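Local coordinates for protein type I site-specific restriction-modification system, R (Restriction) subunit (Vibrio vulnificus, PDB 3H1T) that probably uses ATP to translocate and cut DNA as the restriction (HsdR) subunit of a type I restriction enzyme, here an N-terminal fragment holding its helicase-like motor, at residues A424-H428 with I582-E588; A440-V444 with S490-E494; T436-A440 with N463-S467; D368-A372 with G540-R544; T340-E344 with D567-D571. The contacts are given in a common frame with arbitrary orientation. Residue numbers count along the deposited sequence, not the author numbering.

Contact 1 (A424-H428 with I582-E588)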
# COMPACT_ATOMS: atom_id res chain seq x y z
N ALA A 424 -3.21 11.96 33.01
CA ALA A 424 -2.14 12.85 32.56
C ALA A 424 -2.18 12.95 31.04
O ALA A 424 -2.10 14.03 30.46
CB ALA A 424 -0.79 12.32 33.00
N PHE A 425 -2.30 11.78 30.42
CA PHE A 425 -2.35 11.66 28.97
C PHE A 425 -3.55 12.40 28.42
O PHE A 425 -3.45 13.12 27.43
CB PHE A 425 -2.43 10.19 28.57
CG PHE A 425 -1.29 9.37 29.07
CD1 PHE A 425 -0.12 9.97 29.53
CD2 PHE A 425 -1.38 8.00 29.10
CE1 PHE A 425 0.94 9.19 30.01
CE2 PHE A 425 -0.32 7.22 29.59
CZ PHE A 425 0.83 7.81 30.04
N ALA A 426 -4.69 12.23 29.08
CA ALA A 426 -5.91 12.90 28.64
C ALA A 426 -5.77 14.40 28.74
O ALA A 426 -6.24 15.13 27.87
CB ALA A 426 -7.11 12.44 29.45
N LYS A 427 -5.12 14.88 29.79
CA LYS A 427 -4.95 16.32 29.94
C LYS A 427 -4.02 16.82 28.84
O LYS A 427 -4.31 17.80 28.16
CB LYS A 427 -4.39 16.69 31.32
CG LYS A 427 -4.73 18.12 31.71
CD LYS A 427 -3.54 18.90 32.27
CE LYS A 427 -3.92 20.35 32.66
NZ LYS A 427 -4.18 21.26 31.50
N HIS A 428 -2.89 16.13 28.67
CA HIS A 428 -1.94 16.53 27.65
C HIS A 428 -2.51 16.49 26.22
O HIS A 428 -2.24 17.38 25.43
CB HIS A 428 -0.69 15.68 27.73
CG HIS A 428 0.32 16.00 26.68
ND1 HIS A 428 0.25 15.47 25.41
CD2 HIS A 428 1.37 16.85 26.68
CE1 HIS A 428 1.21 15.99 24.67
NE2 HIS A 428 1.91 16.83 25.42
N ILE A 582 6.73 15.29 30.68
CA ILE A 582 5.47 15.72 31.26
C ILE A 582 5.39 15.30 32.72
O ILE A 582 5.92 14.25 33.08
CB ILE A 582 4.34 15.11 30.36
CG1 ILE A 582 3.86 16.16 29.37
CG2 ILE A 582 3.29 14.44 31.18
CD1 ILE A 582 2.59 16.85 29.76
N ASP A 583 4.76 16.12 33.57
CA ASP A 583 4.65 15.78 35.00
C ASP A 583 3.46 14.88 35.27
O ASP A 583 2.75 14.49 34.34
CB ASP A 583 4.55 17.04 35.90
CG ASP A 583 3.25 17.83 35.70
OD1 ASP A 583 2.25 17.26 35.23
OD2 ASP A 583 3.23 19.04 36.05
N GLU A 584 3.23 14.54 36.53
CA GLU A 584 2.12 13.66 36.88
C GLU A 584 0.73 14.21 36.61
O GLU A 584 -0.24 13.49 36.78
CB GLU A 584 2.22 13.21 38.35
CG GLU A 584 3.40 12.28 38.61
CD GLU A 584 3.39 11.07 37.68
OE1 GLU A 584 2.49 10.22 37.83
OE2 GLU A 584 4.28 10.98 36.79
N ASP A 585 0.62 15.47 36.19
CA ASP A 585 -0.70 16.05 35.89
C ASP A 585 -0.88 16.24 34.39
O ASP A 585 -1.93 16.72 33.94
CB ASP A 585 -0.89 17.41 36.58
CG ASP A 585 -0.97 17.30 38.09
OD1 ASP A 585 -1.96 16.74 38.61
OD2 ASP A 585 -0.04 17.80 38.75
N GLY A 586 0.15 15.89 33.62
CA GLY A 586 0.08 16.05 32.19
C GLY A 586 0.45 17.45 31.71
O GLY A 586 0.07 17.85 30.60
N GLU A 587 1.16 18.21 32.55
CA GLU A 587 1.62 19.54 32.17
C GLU A 587 3.08 19.30 31.76
O GLU A 587 3.78 18.54 32.43
CB GLU A 587 1.57 20.51 33.36
CG GLU A 587 0.25 20.57 34.10
CD GLU A 587 -0.75 21.53 33.47
OE1 GLU A 587 -0.61 21.83 32.27
OE2 GLU A 587 -1.68 21.99 34.18
N GLU A 588 3.53 19.92 30.67
CA GLU A 588 4.92 19.70 30.27
C GLU A 588 5.86 20.44 31.23
O GLU A 588 5.48 21.47 31.81
CB GLU A 588 5.20 20.19 28.85
CG GLU A 588 4.31 19.62 27.76
CD GLU A 588 4.80 19.99 26.35
OE1 GLU A 588 5.52 21.01 26.22
OE2 GLU A 588 4.47 19.27 25.37
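A beta-hairpin loop at the edge of the second RecA-like motor domain settles on helix 422-436. The loop links antiparallel strands 576-582 and 588-589 through a type I turn, Asp583 to Gly586, followed by a G1 beta bulge at Gly586: Gly586 N bonds Asp583 O (3.0 Å) and Asp583 N bonds Glu587 O (2.8 Å). Asp583 stiffens it from within, its OD1 accepting from Asp585 N at 2.6 Å, an Asx turn, and from Glu587 N at 3.0 Å. Along the helix, Ala424 comes first. Its small methyl lets the turn approach until the CA atoms of Ala424 and Gly586 are 3.9 Å apart, and Ala424 O receives a CA-H...O contact from Gly586 CA at 3.4 Å. Glycine suits this point twice over, because phi is positive (84°) and a CB would fall only 2.2 Å from Ala424 O. Phe425 turns its CB away and stacks on Tyr557, while Ala426 packs against helix 449-462. Lys427 lays its aliphatic arm along the turn, CD lying 3.2 Å from Asp585 O; its NZ pairs with Asp431 and, in a long salt bridge, with Glu587 OE1 at 3.7 Å. His428 ends the segment: ND1 is taken by Tyr557, CB lies 3.7 Å from Gly586 O, and NE2 stands 3.5 Å from Glu588 OE2.

Contact 2 (A440-V444 with S490-E494)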
# COMPACT_ATOMS: atom_id res chain seq x y z
N ALA A 440 -10.14 17.70 15.05
CA ALA A 440 -9.32 16.83 14.22
C ALA A 440 -9.63 15.41 14.69
O ALA A 440 -9.45 15.09 15.87
CB ALA A 440 -7.85 17.15 14.44
N LYS A 441 -10.11 14.55 13.79
CA LYS A 441 -10.45 13.19 14.18
C LYS A 441 -9.25 12.45 14.70
O LYS A 441 -8.21 12.40 14.05
CB LYS A 441 -11.07 12.43 13.01
CG LYS A 441 -12.49 12.85 12.70
CD LYS A 441 -13.15 11.85 11.77
CE LYS A 441 -14.43 12.41 11.13
NZ LYS A 441 -15.63 12.49 12.01
N THR A 442 -9.42 11.87 15.89
CA THR A 442 -8.35 11.18 16.62
C THR A 442 -8.72 9.77 17.11
O THR A 442 -9.86 9.52 17.46
CB THR A 442 -7.97 12.01 17.86
OG1 THR A 442 -7.59 13.33 17.44
CG2 THR A 442 -6.84 11.36 18.63
N ILE A 443 -7.74 8.88 17.16
CA ILE A 443 -7.95 7.52 17.64
C ILE A 443 -6.93 7.25 18.74
O ILE A 443 -5.74 7.46 18.54
CB ILE A 443 -7.74 6.44 16.52
CG1 ILE A 443 -8.73 6.67 15.37
CG2 ILE A 443 -8.00 5.04 17.09
CD1 ILE A 443 -8.49 5.75 14.19
N VAL A 444 -7.37 6.79 19.90
CA VAL A 444 -6.44 6.52 21.00
C VAL A 444 -6.40 5.05 21.33
O VAL A 444 -7.39 4.46 21.74
CB VAL A 444 -6.84 7.33 22.27
CG1 VAL A 444 -5.79 7.13 23.39
CG2 VAL A 444 -6.97 8.79 21.94
N SER A 490 -18.80 3.93 12.52
CA SER A 490 -19.37 4.22 11.21
C SER A 490 -19.39 5.70 10.87
O SER A 490 -18.98 6.11 9.79
CB SER A 490 -20.79 3.66 11.13
OG SER A 490 -21.34 3.84 9.84
N ARG A 491 -19.89 6.50 11.80
CA ARG A 491 -19.98 7.95 11.62
C ARG A 491 -18.60 8.59 11.64
O ARG A 491 -18.34 9.55 10.91
CB ARG A 491 -20.83 8.59 12.73
CG ARG A 491 -22.24 8.03 12.84
CD ARG A 491 -23.12 8.85 13.80
NE ARG A 491 -23.84 8.00 14.75
CZ ARG A 491 -23.46 7.79 16.01
NH1 ARG A 491 -22.37 8.39 16.50
NH2 ARG A 491 -24.16 6.97 16.80
N PHE A 492 -17.73 8.05 12.48
CA PHE A 492 -16.36 8.55 12.61
C PHE A 492 -15.61 8.46 11.28
O PHE A 492 -14.87 9.37 10.88
CB PHE A 492 -15.61 7.73 13.67
CG PHE A 492 -14.14 8.04 13.76
CD1 PHE A 492 -13.69 9.15 14.47
CD2 PHE A 492 -13.21 7.19 13.18
CE1 PHE A 492 -12.31 9.39 14.59
CE2 PHE A 492 -11.85 7.43 13.30
CZ PHE A 492 -11.40 8.53 14.01
N GLN A 493 -15.83 7.35 10.59
CA GLN A 493 -15.19 7.07 9.31
C GLN A 493 -15.66 7.97 8.18
O GLN A 493 -14.95 8.16 7.19
CB GLN A 493 -15.43 5.61 8.93
CG GLN A 493 -14.65 4.64 9.79
CD GLN A 493 -14.81 3.22 9.32
OE1 GLN A 493 -14.00 2.36 9.64
NE2 GLN A 493 -15.85 2.97 8.55
N GLU A 494 -16.86 8.54 8.33
CA GLU A 494 -17.40 9.40 7.28
C GLU A 494 -16.64 10.70 7.18
O GLU A 494 -16.32 11.32 8.19
CB GLU A 494 -18.88 9.65 7.55
CG GLU A 494 -19.56 8.38 7.99
CD GLU A 494 -21.05 8.36 7.75
OE1 GLU A 494 -21.77 9.21 8.33
OE2 GLU A 494 -21.48 7.48 6.98
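Phe492, on the last turn of helix 482-493, takes the t rotamer with chi2 near 80° and so swings its ring off the helix toward strand 441-446 of the second RecA-like domain. Lys441 meets it in an m, t, t, m conformation: the extended middle of the chain runs across the ring, CD lying 4.2 Å from the centroid over one face in a CH-pi contact. A lysine suits this spot because its methylenes cover the aromatic ring while the final bend carries NZ to Thr497 O; on the way Lys441 CE passes 3.1 Å from Phe492 O. Two residues on, Ile443 in the mt rotamer brings CG1 to 3.5 Å from Phe492 CZ. Thr442 points its CB away, and its OG1 binds Ala440 O at 3.0 Å and Asn520. The strand lies inside the parallel part of the sheet between strands 502-505 and 518-524; Lys441 and Ile443 face helix 482-493, whereas Thr442 and Val444 touch helix 422-436 on the opposite side.

Contact 3 (T436-A440 with N463-S467)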
# COMPACT_ATOMS: atom_id res chain seq x y z
N THR A 436 -4.27 23.10 18.61
CA THR A 436 -4.17 22.73 17.19
C THR A 436 -5.48 22.67 16.42
O THR A 436 -5.67 23.41 15.47
CB THR A 436 -3.43 21.39 17.02
OG1 THR A 436 -4.08 20.38 17.81
CG2 THR A 436 -1.97 21.53 17.46
N ASP A 437 -6.37 21.75 16.80
CA ASP A 437 -7.67 21.60 16.13
C ASP A 437 -8.53 20.66 16.98
O ASP A 437 -8.33 19.44 16.97
CB ASP A 437 -7.49 21.05 14.70
CG ASP A 437 -8.80 20.98 13.91
OD1 ASP A 437 -9.80 21.60 14.34
OD2 ASP A 437 -8.84 20.32 12.84
N ARG A 438 -9.46 21.24 17.73
CA ARG A 438 -10.34 20.46 18.60
C ARG A 438 -11.25 19.48 17.87
O ARG A 438 -11.84 18.60 18.50
CB ARG A 438 -11.18 21.38 19.48
CG ARG A 438 -10.36 22.38 20.25
CD ARG A 438 -11.18 23.01 21.34
NE ARG A 438 -11.50 22.04 22.39
CZ ARG A 438 -12.42 22.26 23.33
NH1 ARG A 438 -13.09 23.40 23.34
NH2 ARG A 438 -12.64 21.35 24.27
N PHE A 439 -11.38 19.62 16.55
CA PHE A 439 -12.22 18.70 15.80
C PHE A 439 -11.45 17.81 14.85
O PHE A 439 -12.03 17.22 13.94
CB PHE A 439 -13.32 19.45 15.05
CG PHE A 439 -14.49 19.79 15.91
CD1 PHE A 439 -14.44 20.88 16.78
CD2 PHE A 439 -15.62 18.98 15.92
CE1 PHE A 439 -15.50 21.15 17.64
CE2 PHE A 439 -16.69 19.25 16.79
CZ PHE A 439 -16.63 20.33 17.64
N ALA A 440 -10.14 17.70 15.05
CA ALA A 440 -9.32 16.83 14.22
C ALA A 440 -9.63 15.41 14.69
O ALA A 440 -9.45 15.09 15.87
CB ALA A 440 -7.85 17.15 14.44
N ASN A 463 -13.32 17.89 28.03
CA ASN A 463 -13.88 18.64 26.90
C ASN A 463 -15.39 18.76 27.01
O ASN A 463 -16.11 18.78 26.00
CB ASN A 463 -13.51 17.95 25.58
CG ASN A 463 -12.01 17.80 25.40
OD1 ASN A 463 -11.35 18.70 24.88
ND2 ASN A 463 -11.48 16.67 25.85
N SER A 464 -15.88 18.85 28.24
CA SER A 464 -17.31 18.94 28.51
C SER A 464 -17.97 20.15 27.89
O SER A 464 -19.20 20.19 27.79
CB SER A 464 -17.59 18.92 30.00
OG SER A 464 -17.12 20.11 30.59
N ASP A 465 -17.18 21.14 27.48
CA ASP A 465 -17.77 22.30 26.83
C ASP A 465 -18.22 21.83 25.46
O ASP A 465 -19.20 22.33 24.91
CB ASP A 465 -16.77 23.45 26.70
CG ASP A 465 -15.51 23.07 25.95
OD1 ASP A 465 -14.97 21.96 26.21
OD2 ASP A 465 -15.04 23.89 25.13
N LEU A 466 -17.51 20.86 24.88
CA LEU A 466 -17.91 20.35 23.58
C LEU A 466 -18.89 19.19 23.74
O LEU A 466 -19.76 18.99 22.89
CB LEU A 466 -16.70 19.87 22.78
CG LEU A 466 -15.71 20.96 22.38
CD1 LEU A 466 -14.62 20.36 21.48
CD2 LEU A 466 -16.47 22.06 21.66
N SER A 467 -18.73 18.43 24.82
CA SER A 467 -19.60 17.29 25.12
C SER A 467 -21.05 17.75 25.23
O SER A 467 -21.97 17.06 24.80
CB SER A 467 -19.20 16.63 26.44
OG SER A 467 -17.95 15.98 26.33
O HOH W 1 -10.21 19.37 22.69
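Arg438, in the type I turn Asp437 to Ala440 that connects helix 422-436 to strand 441-446, reaches across to helix 464-467 and spends its guanidinium on three kinds of acceptor. Arg438 NH1 donates to Asp465 OD2 at 2.7 Å and Arg438 NH2 to Asp465 OD1 at 3.1 Å, both nearly straight, so the salt bridge is bidentate. Arg438 NH2 also donates to Asn463 OD1 at 3.0 Å. A water accepts from Arg438 NE at 3.0 Å and donates a hydrogen bond to Asn463 OD1 at 2.6 Å; this amide oxygen is therefore reached both directly and through solvent. The other end of the amide, Asn463 ND2, donates to Leu459 O and Thr430 OG1, which holds OD1 in position. Although Asn463 precedes the helix, its side chain does no capping; its backbone O instead accepts from Leu466 N at 2.7 Å and Ser467 N at 2.9 Å. In the turn, Ala440 N bonds Asp437 O at 3.2 Å, and Arg438 O is satisfied by Tyr473 OH. One face of the guanidinium is covered by Leu466, CD1 lying 3.4 Å from Arg438 CZ, and the same CD1 is 4.0 Å from Phe439 CE1. Charge at the planar edge and hydrocarbon over the face use both characters of arginine, so this surface contact is directional and charge-matched.

Contact 4 (D368-A372 with G540-R544)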
# COMPACT_ATOMS: atom_id res chain seq x y z
N ASP A 368 5.69 9.16 -3.22
CA ASP A 368 4.93 9.28 -4.46
C ASP A 368 3.70 10.16 -4.30
O ASP A 368 2.99 10.42 -5.27
CB ASP A 368 4.50 7.89 -4.95
CG ASP A 368 5.67 7.04 -5.43
OD1 ASP A 368 6.80 7.56 -5.58
OD2 ASP A 368 5.45 5.84 -5.67
N GLY A 369 3.44 10.59 -3.07
CA GLY A 369 2.28 11.42 -2.81
C GLY A 369 0.99 10.61 -2.70
O GLY A 369 -0.10 11.14 -2.85
N PHE A 370 1.12 9.31 -2.44
CA PHE A 370 -0.03 8.42 -2.33
C PHE A 370 -0.41 8.04 -0.92
O PHE A 370 -1.48 7.49 -0.68
CB PHE A 370 0.22 7.15 -3.15
CG PHE A 370 0.18 7.37 -4.63
CD1 PHE A 370 -0.89 8.06 -5.21
CD2 PHE A 370 1.18 6.86 -5.45
CE1 PHE A 370 -0.96 8.24 -6.60
CE2 PHE A 370 1.12 7.03 -6.85
CZ PHE A 370 0.06 7.71 -7.42
N LEU A 371 0.49 8.31 0.02
CA LEU A 371 0.24 8.03 1.43
C LEU A 371 0.66 9.30 2.16
O LEU A 371 1.46 10.07 1.64
CB LEU A 371 1.04 6.82 1.91
CG LEU A 371 0.63 5.45 1.39
CD1 LEU A 371 1.54 4.41 2.02
CD2 LEU A 371 -0.83 5.15 1.73
N ALA A 372 0.13 9.51 3.36
CA ALA A 372 0.42 10.73 4.10
C ALA A 372 1.64 10.74 5.02
O ALA A 372 1.95 9.75 5.68
CB ALA A 372 -0.82 11.14 4.90
N GLY A 540 -3.55 6.45 10.06
CA GLY A 540 -3.54 7.81 9.58
C GLY A 540 -2.82 8.13 8.29
O GLY A 540 -2.82 9.28 7.88
N THR A 541 -2.24 7.13 7.62
CA THR A 541 -1.50 7.38 6.39
C THR A 541 -2.32 7.63 5.13
O THR A 541 -1.77 7.95 4.08
CB THR A 541 -0.54 6.22 6.06
OG1 THR A 541 -1.31 5.02 5.90
CG2 THR A 541 0.49 6.03 7.17
N ARG A 542 -3.63 7.48 5.22
CA ARG A 542 -4.50 7.69 4.07
C ARG A 542 -4.63 9.20 3.75
O ARG A 542 -4.75 10.02 4.66
CB ARG A 542 -5.87 7.09 4.38
CG ARG A 542 -6.71 6.77 3.16
CD ARG A 542 -6.54 5.32 2.75
NE ARG A 542 -7.78 4.75 2.24
CZ ARG A 542 -8.40 5.15 1.13
NH1 ARG A 542 -7.89 6.14 0.41
NH2 ARG A 542 -9.53 4.57 0.75
N LEU A 543 -4.59 9.55 2.47
CA LEU A 543 -4.71 10.95 2.05
C LEU A 543 -6.13 11.35 1.63
O LEU A 543 -6.89 10.56 1.06
CB LEU A 543 -3.75 11.25 0.89
CG LEU A 543 -2.26 11.51 1.12
CD1 LEU A 543 -1.56 11.54 -0.22
CD2 LEU A 543 -2.07 12.83 1.85
N ARG A 544 -6.47 12.61 1.93
CA ARG A 544 -7.77 13.17 1.61
C ARG A 544 -7.64 14.69 1.52
O ARG A 544 -8.26 15.44 2.29
CB ARG A 544 -8.80 12.81 2.68
CG ARG A 544 -9.86 11.83 2.21
CD ARG A 544 -10.52 12.29 0.92
NE ARG A 544 -11.48 11.32 0.41
CZ ARG A 544 -12.17 11.45 -0.72
NH1 ARG A 544 -12.01 12.52 -1.48
NH2 ARG A 544 -13.03 10.50 -1.10
O HOH W 2 -3.87 7.88 0.19
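This is a buried backbone-to-backbone contact between the interdomain linker and the end of helicase motif VI, the Gly-Arg-Gly-Thr-Arg sequence recognisable after helix 530-537. Segment 368-372 carries the chain from helix 362-368, next to the first RecA-like domain, into strand 374-381 of the second. A Schellman motif ends that helix at Gly369, whose phi of 80° suits a residue without a side chain, and the chain then turns toward 540-544. The pivotal bond is Ala372 N to Thr541 O, short at 2.6 Å, with the CA atoms of these two residues 4.5 Å apart; a small alanine permits such closeness. Leu543 supplies the hydrophobic part. Its CD2 meets Ala372 CB at 3.7 Å, and its CG lies 3.8 Å from Leu371 C, so the leucine covers the linker backbone. The CA-to-CB bond of Leu371 points away overall, and its side chain touches Leu362, as does Thr541. Lys549 binds Gly540 O and Arg542 O, bracing the motif VI loop from within its own domain. In related superfamily 2 motors motif VI faces the nucleotide cleft. Water completes the pairing beside the direct bond: one molecule donates to Phe370 O at 2.6 Å and accepts from Leu543 N at 2.9 Å.

Contact 5 (T340-E344 with D567-D571)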
# COMPACT_ATOMS: atom_id res chain seq x y z
N THR A 340 3.15 -5.72 6.06
CA THR A 340 4.38 -5.44 6.78
C THR A 340 5.51 -6.27 6.17
O THR A 340 5.30 -7.40 5.73
CB THR A 340 4.20 -5.77 8.28
OG1 THR A 340 4.05 -7.18 8.46
CG2 THR A 340 2.92 -5.12 8.81
N PRO A 341 6.74 -5.70 6.10
CA PRO A 341 7.88 -6.41 5.53
C PRO A 341 8.46 -7.43 6.50
O PRO A 341 8.06 -7.49 7.65
CB PRO A 341 8.85 -5.28 5.24
CG PRO A 341 8.67 -4.41 6.44
CD PRO A 341 7.14 -4.36 6.57
N LEU A 342 9.41 -8.24 6.03
CA LEU A 342 10.03 -9.26 6.87
C LEU A 342 10.73 -8.61 8.06
O LEU A 342 11.71 -7.88 7.88
CB LEU A 342 11.07 -10.05 6.08
CG LEU A 342 11.41 -11.46 6.59
CD1 LEU A 342 12.73 -11.89 5.98
CD2 LEU A 342 11.51 -11.50 8.11
N ARG A 343 10.23 -8.90 9.26
CA ARG A 343 10.81 -8.36 10.48
C ARG A 343 10.86 -9.48 11.53
O ARG A 343 10.85 -10.66 11.16
CB ARG A 343 10.00 -7.15 10.97
CG ARG A 343 10.02 -5.94 10.01
CD ARG A 343 11.43 -5.35 9.89
NE ARG A 343 11.50 -4.10 9.14
CZ ARG A 343 11.83 -4.02 7.85
NH1 ARG A 343 12.11 -5.11 7.16
NH2 ARG A 343 11.87 -2.83 7.25
N GLU A 344 10.89 -9.16 12.81
CA GLU A 344 10.98 -10.20 13.84
C GLU A 344 9.78 -11.08 14.15
O GLU A 344 9.94 -12.28 14.44
CB GLU A 344 11.48 -9.59 15.14
CG GLU A 344 12.89 -9.05 15.05
CD GLU A 344 13.47 -8.69 16.39
OE1 GLU A 344 12.88 -7.83 17.09
OE2 GLU A 344 14.51 -9.28 16.74
N ASP A 567 11.53 2.23 11.90
CA ASP A 567 11.86 1.45 10.70
C ASP A 567 11.97 2.39 9.50
O ASP A 567 11.02 2.54 8.73
CB ASP A 567 10.75 0.43 10.47
CG ASP A 567 11.09 -0.57 9.40
OD1 ASP A 567 12.09 -0.35 8.68
OD2 ASP A 567 10.37 -1.58 9.26
N PRO A 568 13.14 3.02 9.31
CA PRO A 568 13.36 3.94 8.20
C PRO A 568 13.32 3.31 6.81
O PRO A 568 12.93 3.94 5.83
CB PRO A 568 14.73 4.53 8.53
CG PRO A 568 14.82 4.38 10.02
CD PRO A 568 14.31 2.99 10.20
N ASP A 569 13.71 2.04 6.72
CA ASP A 569 13.72 1.35 5.44
C ASP A 569 12.32 1.24 4.86
O ASP A 569 12.11 1.52 3.69
CB ASP A 569 14.35 -0.03 5.57
CG ASP A 569 15.84 0.04 5.83
OD1 ASP A 569 16.44 1.11 5.57
OD2 ASP A 569 16.44 -0.96 6.28
N PHE A 570 11.36 0.83 5.68
CA PHE A 570 9.99 0.70 5.21
C PHE A 570 9.18 1.98 5.39
O PHE A 570 8.32 2.30 4.55
CB PHE A 570 9.28 -0.45 5.94
CG PHE A 570 8.00 -0.89 5.29
CD1 PHE A 570 8.02 -1.72 4.17
CD2 PHE A 570 6.78 -0.44 5.77
CE1 PHE A 570 6.85 -2.09 3.55
CE2 PHE A 570 5.60 -0.81 5.14
CZ PHE A 570 5.64 -1.64 4.03
N ASP A 571 9.45 2.73 6.46
CA ASP A 571 8.68 3.95 6.72
C ASP A 571 9.35 5.26 6.36
O ASP A 571 8.67 6.27 6.24
CB ASP A 571 8.29 4.05 8.20
CG ASP A 571 7.93 2.71 8.81
OD1 ASP A 571 7.38 1.84 8.08
OD2 ASP A 571 8.19 2.54 10.02
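Arg343, Phe570 and Pro341 carry most of the surface buried here. Arg343 stretches from the loop after strand 333-338 and meets the Asp567 carboxylate with the edge of its guanidinium: Arg343 NE donates to Asp567 OD2 at 2.8 Å, while NH2 donates to Asp567 OD1 at 2.9 Å and to OD2 at 2.8 Å. Its remaining nitrogen turns home, Arg343 NH1 binding Leu342 O at 2.9 Å, so the guanidinium is fixed from two sides. Asp567 suits its place because it is also the N-cap of helix 568-571, its OD1 accepting weakly from Phe570 N at 3.3 Å, and its OD2 forms a second salt bridge with Lys534. Beside this charged pair, Pro341 tilts the CD and CG side of its ring onto one face of Phe570: CD sits 3.6 Å from the ring centroid, almost on the ring normal, a CH-pi contact, and CG is 3.6 Å from Phe570 CD1. The rigid proline ring presents slightly polarised C-H groups to the aromatic face. Phe570 touches Ala206 as well, at the start of the P-loop. Thr340 and Pro341 close the Thr-Ala-Thr-Pro sequence of helicase motif III, so the arrangement is that of an interface between two RecA-like domains, beside the cleft that in superfamily 2 enzymes binds ATP.

Contacts 1, 2 and 3 all belong to the second RecA-like domain, whereas contacts 4 and 5 lie where the two domains adjoin, nearer the chain's centre. Helix 422-436 and its continuation run through the first group: contact 1 uses the helix, contact 3 the turn after it and contact 2 the following strand, contacts 2 and 3 sharing Ala440. Contact 2 is buried and largely apolar, contact 3 sits at the surface and relies on ions and water, and contact 1 is intermediate. Contacts 4 and 5, both buried, have centres about 18 Å apart; one depends on backbone and water bonds, the other on a salt bridge beside a proline-phenylalanine CH-pi contact.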